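PDB 3SLI: intramolecular trans-sialidase from Macrobdella decora, which cleaves sialic acid from glycoconjugates by an intramolecular trans-sialidase reaction, yielding 2,7-anhydro-Neu5Ac. Local coordinates for residues N11-E16 / G169-D174; S42-S47 / R108-V113; G50-F55 / I71-S76. One frame throughout, in Å; residues are numbered along the deposited sequence.

Interaction 1. Residues N11-E16 / G169-D174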
ATOM      1  N   ASN A  11      -0.945 -19.985  30.022  1.00 18.26           N
ATOM      2  CA  ASN A  11       0.480 -19.708  30.236  1.00 18.05           C
ATOM      3  C   ASN A  11       1.419 -20.898  30.056  1.00 17.45           C
ATOM      4  O   ASN A  11       2.107 -21.310  30.988  1.00 17.81           O
ATOM      5  CB  ASN A  11       0.698 -19.049  31.607  1.00 23.96           C
ATOM      6  CG  ASN A  11      -0.108 -17.760  31.776  1.00 35.32           C
ATOM      7  OD1 ASN A  11      -0.502 -17.119  30.795  1.00 40.66           O
ATOM      8  ND2 ASN A  11      -0.367 -17.383  33.023  1.00 40.78           N
ATOM      9  N   VAL A  12       1.474 -21.422  28.836  1.00 14.68           N
ATOM     10  CA  VAL A  12       2.321 -22.566  28.536  1.00 16.17           C
ATOM     11  C   VAL A  12       3.570 -22.162  27.745  1.00 18.12           C
ATOM     12  O   VAL A  12       3.472 -21.683  26.610  1.00 16.86           O
ATOM     13  CB  VAL A  12       1.537 -23.632  27.722  1.00 18.58           C
ATOM     14  CG1 VAL A  12       2.414 -24.841  27.468  1.00 18.00           C
ATOM     15  CG2 VAL A  12       0.250 -24.032  28.453  1.00 17.22           C
ATOM     16  N   ASP A  13       4.741 -22.338  28.349  1.00 19.97           N
ATOM     17  CA  ASP A  13       6.002 -22.018  27.679  1.00 21.41           C
ATOM     18  C   ASP A  13       6.478 -23.226  26.885  1.00 21.00           C
ATOM     19  O   ASP A  13       6.550 -24.337  27.412  1.00 22.18           O
ATOM     20  CB  ASP A  13       7.076 -21.612  28.692  1.00 21.88           C
ATOM     21  CG  ASP A  13       6.819 -20.246  29.304  1.00 24.26           C
ATOM     22  OD1 ASP A  13       6.197 -19.393  28.638  1.00 23.63           O
ATOM     23  OD2 ASP A  13       7.254 -20.023  30.452  1.00 28.11           O
ATOM     24  N   ILE A  14       6.808 -23.008  25.618  1.00 19.42           N
ATOM     25  CA  ILE A  14       7.261 -24.088  24.753  1.00 16.46           C
ATOM     26  C   ILE A  14       8.670 -23.861  24.216  1.00 18.43           C
ATOM     27  O   ILE A  14       8.950 -22.846  23.567  1.00 16.37           O
ATOM     28  CB  ILE A  14       6.269 -24.294  23.589  1.00 16.37           C
ATOM     29  CG1 ILE A  14       4.904 -24.695  24.162  1.00 15.82           C
ATOM     30  CG2 ILE A  14       6.789 -25.347  22.604  1.00 13.19           C
ATOM     31  CD1 ILE A  14       3.805 -24.807  23.140  1.00 18.10           C
ATOM     32  N   ALA A  15       9.571 -24.777  24.553  1.00 18.42           N
ATOM     33  CA  ALA A  15      10.947 -24.705  24.086  1.00 20.42           C
ATOM     34  C   ALA A  15      10.930 -25.102  22.620  1.00 21.17           C
ATOM     35  O   ALA A  15      10.273 -26.072  22.236  1.00 20.79           O
ATOM     36  CB  ALA A  15      11.840 -25.648  24.882  1.00 22.13           C
ATOM     37  N   GLU A  16      11.629 -24.319  21.808  1.00 22.23           N
ATOM     38  CA  GLU A  16      11.718 -24.526  20.371  1.00 19.30           C
ATOM     39  C   GLU A  16      12.051 -25.970  20.011  1.00 17.68           C
ATOM     40  O   GLU A  16      13.054 -26.516  20.476  1.00 15.61           O
ATOM     41  CB  GLU A  16      12.781 -23.580  19.818  1.00 20.79           C
ATOM     42  CG  GLU A  16      12.812 -23.430  18.316  1.00 20.66           C
ATOM     43  CD  GLU A  16      13.822 -22.382  17.893  1.00 21.89           C
ATOM     44  OE1 GLU A  16      14.945 -22.387  18.441  1.00 24.28           O
ATOM     45  OE2 GLU A  16      13.492 -21.532  17.045  1.00 19.75           O
ATOM     46  N   GLY A 169       8.283 -21.903  19.021  1.00 13.47           N
ATOM     47  CA  GLY A 169       9.128 -21.550  20.144  1.00 13.91           C
ATOM     48  C   GLY A 169       8.495 -20.293  20.704  1.00 15.99           C
ATOM     49  O   GLY A 169       8.194 -19.365  19.942  1.00 15.71           O
ATOM     50  N   GLY A 170       8.202 -20.288  22.000  1.00 15.44           N
ATOM     51  CA  GLY A 170       7.588 -19.121  22.612  1.00 16.62           C
ATOM     52  C   GLY A 170       6.617 -19.467  23.726  1.00 15.89           C
ATOM     53  O   GLY A 170       6.853 -20.413  24.484  1.00 15.13           O
ATOM     54  N   THR A 171       5.514 -18.726  23.803  1.00 14.87           N
ATOM     55  CA  THR A 171       4.498 -18.931  24.832  1.00 14.66           C
ATOM     56  C   THR A 171       3.063 -18.979  24.303  1.00 14.20           C
ATOM     57  O   THR A 171       2.664 -18.158  23.473  1.00 13.37           O
ATOM     58  CB  THR A 171       4.550 -17.798  25.898  1.00 15.46           C
ATOM     59  OG1 THR A 171       5.835 -17.781  26.531  1.00 16.26           O
ATOM     60  CG2 THR A 171       3.459 -17.992  26.967  1.00 13.82           C
ATOM     61  N   ILE A 172       2.301 -19.972  24.754  1.00 13.79           N
ATOM     62  CA  ILE A 172       0.893 -20.059  24.393  1.00 13.51           C
ATOM     63  C   ILE A 172       0.238 -19.403  25.619  1.00 14.93           C
ATOM     64  O   ILE A 172       0.207 -19.987  26.707  1.00 13.52           O
ATOM     65  CB  ILE A 172       0.389 -21.519  24.245  1.00 12.04           C
ATOM     66  CG1 ILE A 172       1.129 -22.241  23.110  1.00 12.37           C
ATOM     67  CG2 ILE A 172      -1.116 -21.526  23.966  1.00 11.67           C
ATOM     68  CD1 ILE A 172       0.922 -21.628  21.742  1.00 13.43           C
ATOM     69  N   GLY A 173      -0.181 -18.151  25.461  1.00 13.65           N
ATOM     70  CA  GLY A 173      -0.800 -17.428  26.557  1.00 14.13           C
ATOM     71  C   GLY A 173      -2.079 -18.081  27.039  1.00 15.84           C
ATOM     72  O   GLY A 173      -2.312 -18.205  28.246  1.00 16.14           O
ATOM     73  N   ASP A 174      -2.893 -18.541  26.097  1.00 15.80           N
ATOM     74  CA  ASP A 174      -4.151 -19.172  26.437  1.00 17.10           C
ATOM     75  C   ASP A 174      -4.691 -19.926  25.236  1.00 16.43           C
ATOM     76  O   ASP A 174      -4.413 -19.565  24.092  1.00 16.61           O
ATOM     77  CB  ASP A 174      -5.164 -18.092  26.854  1.00 22.23           C
ATOM     78  CG  ASP A 174      -6.350 -18.656  27.619  1.00 29.85           C
ATOM     79  OD1 ASP A 174      -6.234 -18.834  28.855  1.00 33.16           O
ATOM     80  OD2 ASP A 174      -7.398 -18.918  26.987  1.00 31.96           O
TER

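Interaction 2. Residues S42-S47 / R108-V113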
ATOM      1  N   SER A  42      -4.043 -17.429  22.251  1.00 17.48           N
ATOM      2  CA  SER A  42      -3.192 -16.260  22.388  1.00 18.16           C
ATOM      3  C   SER A  42      -1.771 -16.821  22.436  1.00 15.73           C
ATOM      4  O   SER A  42      -1.505 -17.752  23.191  1.00 15.66           O
ATOM      5  CB  SER A  42      -3.533 -15.570  23.717  1.00 18.12           C
ATOM      6  OG  SER A  42      -2.749 -14.413  23.938  1.00 28.12           O
ATOM      7  N   TYR A  43      -0.857 -16.271  21.643  1.00 15.17           N
ATOM      8  CA  TYR A  43       0.521 -16.776  21.640  1.00 14.87           C
ATOM      9  C   TYR A  43       1.526 -15.661  21.406  1.00 13.87           C
ATOM     10  O   TYR A  43       1.177 -14.601  20.882  1.00 13.20           O
ATOM     11  CB  TYR A  43       0.713 -17.823  20.527  1.00 13.87           C
ATOM     12  CG  TYR A  43       0.831 -17.195  19.149  1.00 13.36           C
ATOM     13  CD1 TYR A  43      -0.305 -16.911  18.401  1.00 13.22           C
ATOM     14  CD2 TYR A  43       2.079 -16.793  18.636  1.00 12.70           C
ATOM     15  CE1 TYR A  43      -0.217 -16.232  17.185  1.00 14.78           C
ATOM     16  CE2 TYR A  43       2.176 -16.109  17.421  1.00 10.41           C
ATOM     17  CZ  TYR A  43       1.024 -15.832  16.705  1.00 12.67           C
ATOM     18  OH  TYR A  43       1.081 -15.126  15.529  1.00 12.17           O
ATOM     19  N   LYS A  44       2.782 -15.951  21.730  1.00 12.97           N
ATOM     20  CA  LYS A  44       3.904 -15.039  21.528  1.00 16.00           C
ATOM     21  C   LYS A  44       5.033 -15.908  20.976  1.00 14.91           C
ATOM     22  O   LYS A  44       5.506 -16.810  21.667  1.00 17.89           O
ATOM     23  CB  LYS A  44       4.339 -14.400  22.853  1.00 16.07           C
ATOM     24  CG  LYS A  44       5.605 -13.577  22.740  1.00 23.42           C
ATOM     25  CD  LYS A  44       5.883 -12.774  24.000  1.00 25.38           C
ATOM     26  CE  LYS A  44       6.259 -13.657  25.169  1.00 31.91           C
ATOM     27  NZ  LYS A  44       6.501 -12.830  26.393  1.00 34.89           N
ATOM     28  N   SER A  45       5.416 -15.690  19.720  1.00 15.18           N
ATOM     29  CA  SER A  45       6.493 -16.473  19.112  1.00 14.70           C
ATOM     30  C   SER A  45       7.866 -15.838  19.331  1.00 15.07           C
ATOM     31  O   SER A  45       8.058 -14.650  19.069  1.00 16.05           O
ATOM     32  CB  SER A  45       6.261 -16.643  17.609  1.00 15.87           C
ATOM     33  OG  SER A  45       7.317 -17.388  17.016  1.00 18.11           O
ATOM     34  N   THR A  46       8.811 -16.634  19.819  1.00 13.27           N
ATOM     35  CA  THR A  46      10.180 -16.170  20.047  1.00 15.30           C
ATOM     36  C   THR A  46      11.124 -16.895  19.075  1.00 16.58           C
ATOM     37  O   THR A  46      12.343 -16.733  19.126  1.00 15.70           O
ATOM     38  CB  THR A  46      10.639 -16.437  21.512  1.00 16.17           C
ATOM     39  OG1 THR A  46      10.500 -17.830  21.822  1.00 17.60           O
ATOM     40  CG2 THR A  46       9.812 -15.622  22.495  1.00 14.09           C
ATOM     41  N   SER A  47      10.540 -17.672  18.171  1.00 15.96           N
ATOM     42  CA  SER A  47      11.297 -18.456  17.208  1.00 14.45           C
ATOM     43  C   SER A  47      11.334 -17.856  15.818  1.00 14.33           C
ATOM     44  O   SER A  47      10.392 -17.197  15.378  1.00 14.13           O
ATOM     45  CB  SER A  47      10.711 -19.865  17.126  1.00 15.18           C
ATOM     46  OG  SER A  47      11.256 -20.597  16.035  1.00 15.08           O
ATOM     47  N   ARG A 108       8.662  -8.671  21.795  1.00 24.55           N
ATOM     48  CA  ARG A 108       7.800  -9.721  21.256  1.00 24.18           C
ATOM     49  C   ARG A 108       6.409  -9.519  21.849  1.00 22.56           C
ATOM     50  O   ARG A 108       6.263  -9.354  23.062  1.00 21.22           O
ATOM     51  CB  ARG A 108       8.338 -11.106  21.628  1.00 26.80           C
ATOM     52  CG  ARG A 108       9.682 -11.463  20.995  1.00 27.58           C
ATOM     53  CD  ARG A 108       9.553 -11.757  19.512  1.00 26.55           C
ATOM     54  NE  ARG A 108      10.846 -12.083  18.911  1.00 26.83           N
ATOM     55  CZ  ARG A 108      11.006 -12.851  17.837  1.00 25.86           C
ATOM     56  NH1 ARG A 108       9.960 -13.388  17.229  1.00 24.10           N
ATOM     57  NH2 ARG A 108      12.222 -13.078  17.361  1.00 30.05           N
ATOM     58  N   VAL A 109       5.395  -9.516  20.993  1.00 21.22           N
ATOM     59  CA  VAL A 109       4.026  -9.291  21.442  1.00 19.22           C
ATOM     60  C   VAL A 109       3.088 -10.468  21.168  1.00 18.12           C
ATOM     61  O   VAL A 109       3.368 -11.321  20.326  1.00 17.22           O
ATOM     62  CB  VAL A 109       3.438  -7.999  20.807  1.00 20.31           C
ATOM     63  CG1 VAL A 109       4.193  -6.766  21.313  1.00 13.87           C
ATOM     64  CG2 VAL A 109       3.482  -8.078  19.270  1.00 20.02           C
ATOM     65  N   PHE A 110       1.988 -10.520  21.912  1.00 17.16           N
ATOM     66  CA  PHE A 110       0.997 -11.577  21.750  1.00 14.60           C
ATOM     67  C   PHE A 110       0.019 -11.285  20.623  1.00 13.19           C
ATOM     68  O   PHE A 110      -0.363 -10.136  20.392  1.00 14.95           O
ATOM     69  CB  PHE A 110       0.191 -11.768  23.043  1.00 15.71           C
ATOM     70  CG  PHE A 110       0.895 -12.579  24.090  1.00 16.55           C
ATOM     71  CD1 PHE A 110       1.830 -11.990  24.938  1.00 16.09           C
ATOM     72  CD2 PHE A 110       0.620 -13.936  24.232  1.00 15.26           C
ATOM     73  CE1 PHE A 110       2.486 -12.748  25.916  1.00 19.69           C
ATOM     74  CE2 PHE A 110       1.266 -14.702  25.201  1.00 16.17           C
ATOM     75  CZ  PHE A 110       2.202 -14.108  26.047  1.00 17.12           C
ATOM     76  N   ASN A 111      -0.371 -12.331  19.911  1.00 11.52           N
ATOM     77  CA  ASN A 111      -1.353 -12.209  18.849  1.00 11.67           C
ATOM     78  C   ASN A 111      -2.460 -13.156  19.295  1.00 13.77           C
ATOM     79  O   ASN A 111      -2.195 -14.124  20.019  1.00 14.12           O
ATOM     80  CB  ASN A 111      -0.790 -12.660  17.492  1.00 11.83           C
ATOM     81  CG  ASN A 111       0.307 -11.732  16.969  1.00 12.79           C
ATOM     82  OD1 ASN A 111       1.462 -11.820  17.388  1.00 14.93           O
ATOM     83  ND2 ASN A 111      -0.048 -10.864  16.034  1.00  8.70           N
ATOM     84  N   THR A 112      -3.693 -12.858  18.917  1.00 13.02           N
ATOM     85  CA  THR A 112      -4.818 -13.701  19.287  1.00 13.59           C
ATOM     86  C   THR A 112      -5.470 -14.167  17.996  1.00 13.30           C
ATOM     87  O   THR A 112      -5.884 -13.353  17.162  1.00 14.50           O
ATOM     88  CB  THR A 112      -5.821 -12.935  20.177  1.00 13.39           C
ATOM     89  OG1 THR A 112      -5.102 -12.226  21.199  1.00 13.10           O
ATOM     90  CG2 THR A 112      -6.800 -13.913  20.843  1.00 15.90           C
ATOM     91  N   VAL A 113      -5.551 -15.484  17.829  1.00 12.54           N
ATOM     92  CA  VAL A 113      -6.115 -16.073  16.620  1.00 12.80           C
ATOM     93  C   VAL A 113      -7.246 -17.065  16.915  1.00 11.94           C
ATOM     94  O   VAL A 113      -7.401 -17.520  18.055  1.00 11.67           O
ATOM     95  CB  VAL A 113      -4.995 -16.777  15.794  1.00 11.90           C
ATOM     96  CG1 VAL A 113      -3.830 -15.827  15.609  1.00 13.51           C
ATOM     97  CG2 VAL A 113      -4.519 -18.056  16.492  1.00 13.54           C
TER
HETATM   98  O   HOH W   1      -4.875 -12.361  23.930  1.00 20.49           O
HETATM   99  O   HOH W   2       4.658 -13.221  18.541  1.00 26.53           O

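Interaction 3. Residues G50-F55 / I71-S76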
ATOM      1  N   GLY A  50      10.638 -21.192  10.095  1.00  9.22           N
ATOM      2  CA  GLY A  50       9.741 -20.891   8.992  1.00  9.89           C
ATOM      3  C   GLY A  50       8.262 -21.125   9.242  1.00 12.24           C
ATOM      4  O   GLY A  50       7.459 -20.204   9.098  1.00 11.26           O
ATOM      5  N   ILE A  51       7.895 -22.358   9.581  1.00 12.67           N
ATOM      6  CA  ILE A  51       6.495 -22.717   9.845  1.00 12.12           C
ATOM      7  C   ILE A  51       6.422 -23.168  11.298  1.00 12.40           C
ATOM      8  O   ILE A  51       7.221 -24.017  11.733  1.00  9.97           O
ATOM      9  CB  ILE A  51       6.018 -23.894   8.951  1.00 13.63           C
ATOM     10  CG1 ILE A  51       6.308 -23.610   7.470  1.00 16.49           C
ATOM     11  CG2 ILE A  51       4.528 -24.155   9.168  1.00 10.83           C
ATOM     12  CD1 ILE A  51       5.522 -22.458   6.889  1.00 18.96           C
ATOM     13  N   GLN A  52       5.455 -22.618  12.035  1.00 11.39           N
ATOM     14  CA  GLN A  52       5.285 -22.925  13.451  1.00  9.15           C
ATOM     15  C   GLN A  52       3.833 -23.268  13.821  1.00 12.36           C
ATOM     16  O   GLN A  52       2.955 -22.392  13.811  1.00 11.75           O
ATOM     17  CB  GLN A  52       5.768 -21.741  14.297  1.00  8.17           C
ATOM     18  CG  GLN A  52       7.224 -21.356  14.057  1.00  9.56           C
ATOM     19  CD  GLN A  52       7.664 -20.147  14.854  1.00 14.15           C
ATOM     20  OE1 GLN A  52       7.365 -20.021  16.046  1.00 13.76           O
ATOM     21  NE2 GLN A  52       8.400 -19.252  14.204  1.00 16.37           N
ATOM     22  N   SER A  53       3.577 -24.551  14.090  1.00 11.23           N
ATOM     23  CA  SER A  53       2.248 -25.014  14.492  1.00  9.30           C
ATOM     24  C   SER A  53       1.975 -24.493  15.896  1.00  8.30           C
ATOM     25  O   SER A  53       2.833 -24.579  16.779  1.00  9.58           O
ATOM     26  CB  SER A  53       2.179 -26.548  14.554  1.00  8.54           C
ATOM     27  OG  SER A  53       2.273 -27.149  13.280  1.00  9.32           O
ATOM     28  N   LEU A  54       0.784 -23.940  16.084  1.00  9.35           N
ATOM     29  CA  LEU A  54       0.347 -23.428  17.376  1.00 10.08           C
ATOM     30  C   LEU A  54      -0.385 -24.551  18.132  1.00  9.08           C
ATOM     31  O   LEU A  54      -0.133 -24.798  19.314  1.00  9.41           O
ATOM     32  CB  LEU A  54      -0.622 -22.270  17.143  1.00  9.76           C
ATOM     33  CG  LEU A  54      -0.130 -20.829  17.211  1.00 16.73           C
ATOM     34  CD1 LEU A  54       1.369 -20.731  17.058  1.00 15.06           C
ATOM     35  CD2 LEU A  54      -0.872 -20.009  16.186  1.00 14.15           C
ATOM     36  N   PHE A  55      -1.241 -25.260  17.401  1.00 11.93           N
ATOM     37  CA  PHE A  55      -2.059 -26.341  17.947  1.00 12.82           C
ATOM     38  C   PHE A  55      -2.282 -27.377  16.853  1.00 12.43           C
ATOM     39  O   PHE A  55      -2.534 -27.011  15.702  1.00 13.43           O
ATOM     40  CB  PHE A  55      -3.409 -25.754  18.387  1.00 11.49           C
ATOM     41  CG  PHE A  55      -4.445 -26.783  18.766  1.00 12.79           C
ATOM     42  CD1 PHE A  55      -4.461 -27.336  20.046  1.00 15.62           C
ATOM     43  CD2 PHE A  55      -5.420 -27.181  17.849  1.00 12.97           C
ATOM     44  CE1 PHE A  55      -5.439 -28.274  20.412  1.00 14.73           C
ATOM     45  CE2 PHE A  55      -6.402 -28.118  18.203  1.00 13.11           C
ATOM     46  CZ  PHE A  55      -6.407 -28.662  19.489  1.00 10.50           C
ATOM     47  N   ILE A  71      -3.090 -25.566  13.197  1.00 10.92           N
ATOM     48  CA  ILE A  71      -3.235 -24.127  12.981  1.00 12.56           C
ATOM     49  C   ILE A  71      -1.787 -23.674  13.141  1.00 10.15           C
ATOM     50  O   ILE A  71      -1.160 -23.999  14.144  1.00  9.98           O
ATOM     51  CB  ILE A  71      -4.080 -23.452  14.092  1.00 13.48           C
ATOM     52  CG1 ILE A  71      -5.486 -24.053  14.141  1.00 17.02           C
ATOM     53  CG2 ILE A  71      -4.152 -21.931  13.860  1.00 13.86           C
ATOM     54  CD1 ILE A  71      -6.321 -23.545  15.312  1.00 15.22           C
ATOM     55  N   TYR A  72      -1.266 -22.919  12.176  1.00 12.02           N
ATOM     56  CA  TYR A  72       0.133 -22.487  12.229  1.00 11.46           C
ATOM     57  C   TYR A  72       0.322 -21.022  11.845  1.00 10.78           C
ATOM     58  O   TYR A  72      -0.581 -20.394  11.288  1.00 11.86           O
ATOM     59  CB  TYR A  72       0.987 -23.357  11.274  1.00 10.52           C
ATOM     60  CG  TYR A  72       0.691 -23.120   9.798  1.00 10.69           C
ATOM     61  CD1 TYR A  72       1.299 -22.068   9.100  1.00  8.39           C
ATOM     62  CD2 TYR A  72      -0.270 -23.877   9.127  1.00  9.45           C
ATOM     63  CE1 TYR A  72       0.945 -21.767   7.793  1.00  7.54           C
ATOM     64  CE2 TYR A  72      -0.629 -23.586   7.808  1.00 10.74           C
ATOM     65  CZ  TYR A  72      -0.019 -22.524   7.151  1.00  9.74           C
ATOM     66  OH  TYR A  72      -0.391 -22.204   5.866  1.00 10.37           O
ATOM     67  N   ILE A  73       1.517 -20.507  12.136  1.00 11.79           N
ATOM     68  CA  ILE A  73       1.919 -19.152  11.773  1.00 11.56           C
ATOM     69  C   ILE A  73       3.295 -19.295  11.100  1.00 12.92           C
ATOM     70  O   ILE A  73       3.942 -20.348  11.217  1.00 11.38           O
ATOM     71  CB  ILE A  73       2.015 -18.189  13.000  1.00 10.35           C
ATOM     72  CG1 ILE A  73       2.859 -18.799  14.120  1.00 13.93           C
ATOM     73  CG2 ILE A  73       0.612 -17.806  13.480  1.00 12.21           C
ATOM     74  CD1 ILE A  73       4.168 -18.073  14.394  1.00 12.92           C
ATOM     75  N   THR A  74       3.719 -18.283  10.348  1.00 13.84           N
ATOM     76  CA  THR A  74       5.023 -18.337   9.692  1.00 12.67           C
ATOM     77  C   THR A  74       5.867 -17.172  10.187  1.00 15.23           C
ATOM     78  O   THR A  74       5.328 -16.176  10.684  1.00 17.14           O
ATOM     79  CB  THR A  74       4.911 -18.258   8.144  1.00 13.36           C
ATOM     80  OG1 THR A  74       4.602 -16.913   7.741  1.00 12.89           O
ATOM     81  CG2 THR A  74       3.832 -19.215   7.625  1.00 11.75           C
ATOM     82  N   ASN A  75       7.183 -17.262  10.021  1.00 13.06           N
ATOM     83  CA  ASN A  75       8.058 -16.186  10.472  1.00 12.61           C
ATOM     84  C   ASN A  75       7.868 -14.889   9.684  1.00 12.26           C
ATOM     85  O   ASN A  75       8.404 -13.848  10.059  1.00 11.24           O
ATOM     86  CB  ASN A  75       9.536 -16.619  10.512  1.00 11.32           C
ATOM     87  CG  ASN A  75      10.121 -16.971   9.135  1.00 10.88           C
ATOM     88  OD1 ASN A  75      11.263 -17.427   9.056  1.00 15.54           O
ATOM     89  ND2 ASN A  75       9.364 -16.771   8.067  1.00  8.49           N
ATOM     90  N   SER A  76       7.086 -14.956   8.609  1.00  9.55           N
ATOM     91  CA  SER A  76       6.797 -13.787   7.792  1.00 12.44           C
ATOM     92  C   SER A  76       5.384 -13.255   8.062  1.00 13.13           C
ATOM     93  O   SER A  76       4.830 -12.500   7.259  1.00 14.21           O
ATOM     94  CB  SER A  76       6.983 -14.098   6.310  1.00 11.01           C
ATOM     95  OG  SER A  76       6.132 -15.144   5.888  1.00 14.29           O
TER

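Interaction 1. Residues N11-E16 / G169-D174
Thr-171 and Asp-13 face each other across two antiparallel strands of a concanavalin-like (lectin-type) beta sandwich, their side chains side by side and pointing the same way. The short strand axes, 163° apart, fit this pairing. From CB outward, Thr-171 can be followed atom by atom. Its CB lies 3.6 Å from Asp-13 OD1. OG1, placed beside its own backbone N by a chi1 of -60°, donates to Asp-13 OD1 over 2.7 Å and meets that oxygen nearly along its C-O axis. The methyl CG2 flanks the same carboxylate oxygen at 3.5 Å and also lies 3.7 Å from Val-12 O.

On the other face Val-12, Ile-14 and Ile-172 turn inward. Ile-14 CD1 touches Ile-172 CG1 at 3.7 Å, and both isoleucines also touch Leu-155 of strand 152-155, evidence that this is the sandwich interior. In the backbone, Asp-13 and Thr-171 form a non-hydrogen-bonded antiparallel pair, flanked by the hydrogen-bonded pairs Val-12/Ile-172 and Ile-14/Gly-170, each with two near-straight bonds. The run extends to Asn-11 N, whose bond to Gly-173 O measures 2.9 Å: the N-H points almost straight at the oxygen, yet the donor stands 50° above the carbonyl plane.

Interaction 2. Residues S42-S47 / R108-V113
Lys-44 lies over the ring of Phe-110, its CB 3.7 Å from the centroid and only 5° off the ring normal, a clear CH-pi contact. The contact joins strand 37-45 to the adjacent, antiparallel strand 107-118 in one sheet of the concanavalin-like beta sandwich. Having CG anti to the backbone N (chi1 173°), the lysine runs on past Arg-108, where Lys-44 CD is 3.8 Å from Arg-108 CB. A bend at chi3 then turns its end back, so that CE and NZ come to CE1 of the phenylalanine. Ser-42 OG approaches the same ring obliquely at CD2.

Tyr-43 points to the inner face, where it also packs on Leu-54 and Ile-73. Its side chain and that of Asn-111 cross obliquely, with Tyr-43 CE1 3.6 Å from Asn-111 CB, while Val-113 CG1 comes in at the ring edge, in its plane. The backbones of Tyr-43 and Asn-111 exchange two hydrogen bonds, making them a hydrogen-bonded antiparallel pair.

Beyond Lys-44 direct pairing gives way. Arg-108, bent at chi2, reaches across to the Ser-45 to Thr-46 backbone, with Thr-46 CA over one face of its guanidinium and a weak, bent bond (121° at the hydrogen) from NH1 to Ser-45 O. One water spans the gap, accepting from Ser-45 N at 2.8 Å and donating to Val-109 O at 2.9 Å.

Interaction 3. Residues G50-F55 / I71-S76
Backbone hydrogen bonds run both ways between Gln-52 and Ile-73, which form an antiparallel hydrogen-bonded pair: Gln-52 N donates to Ile-73 O over 2.8 Å, and Ile-73 N donates back to Gln-52 O. Between Ser-53 and Phe-55 the register slips by one residue, because Leu-54 and Phe-55 both face Ile-71: a classic beta bulge. Ile-71 O accepts from Leu-54 N at 2.7 Å, and weakly from Phe-55 N at 3.5 Å, and Ile-71 N closes the arrangement by donating to Phe-55 O. At the opposite end, Asn-75 N still bonds to Gly-50 O.

These strands are the two arms of a beta hairpin, 51-58 and 67-74, within an antiparallel sheet of the concanavalin-like sandwich. The corner at Leu-54 and Phe-55 lies where their side chains join the apolar interior.

Apolar contacts divide between the two faces. On the inner one, a chi1 of 51° sets Ile-73 CG1 between its own backbone N and carbonyl carbon, bringing CG1 toward the partner strand. There Ile-73 CG1 meets Leu-54 CD1 at 3.8 Å and Ile-73 CG2 meets Leu-54 CD2, also at 3.8 Å, the two side chains crossing at about a right angle. On the other face Ile-51 CG2 approaches Tyr-72 CD1 obliquely at 3.8 Å, and Ile-51 CD1 runs alongside Thr-74 to touch CG2 at 3.7 Å; that methyl also lies at the edge of the tyrosine ring, in plane.

Polar side-chain bonds tie the hairpin to the end of strand 37-45 and the loop after it. The buried amide of Gln-52, packed along its chain by Ile-73 CD1, is satisfied through OE1 by Ser-45 OG and through NE2 by Ser-47 O and Asn-49 O.

How the interactions relate
Interactions 1 and 2 lie in the same sheet, where strand 170-178 is the direct neighbour of strand 37-45; Gly-169 O, for instance, bonds to Thr-46 N. Interaction 3 belongs to another sheet, packed against the first through apolar side chains of strand 37-45. All are partly buried: interaction 1 is the most exposed, with three exposed residues, interaction 2 has one and interaction 3 none. Outer-face chemistry differs: a hydroxyl-carboxylate bond in 11-16/169-174, an aliphatic chain over an aromatic face in 42-47/108-113, mainly apolar contact in 50-55/71-76. Only interaction 2 is described with water filling a gap in backbone pairing. Along the chain, 3 nests within 2, and both within 1.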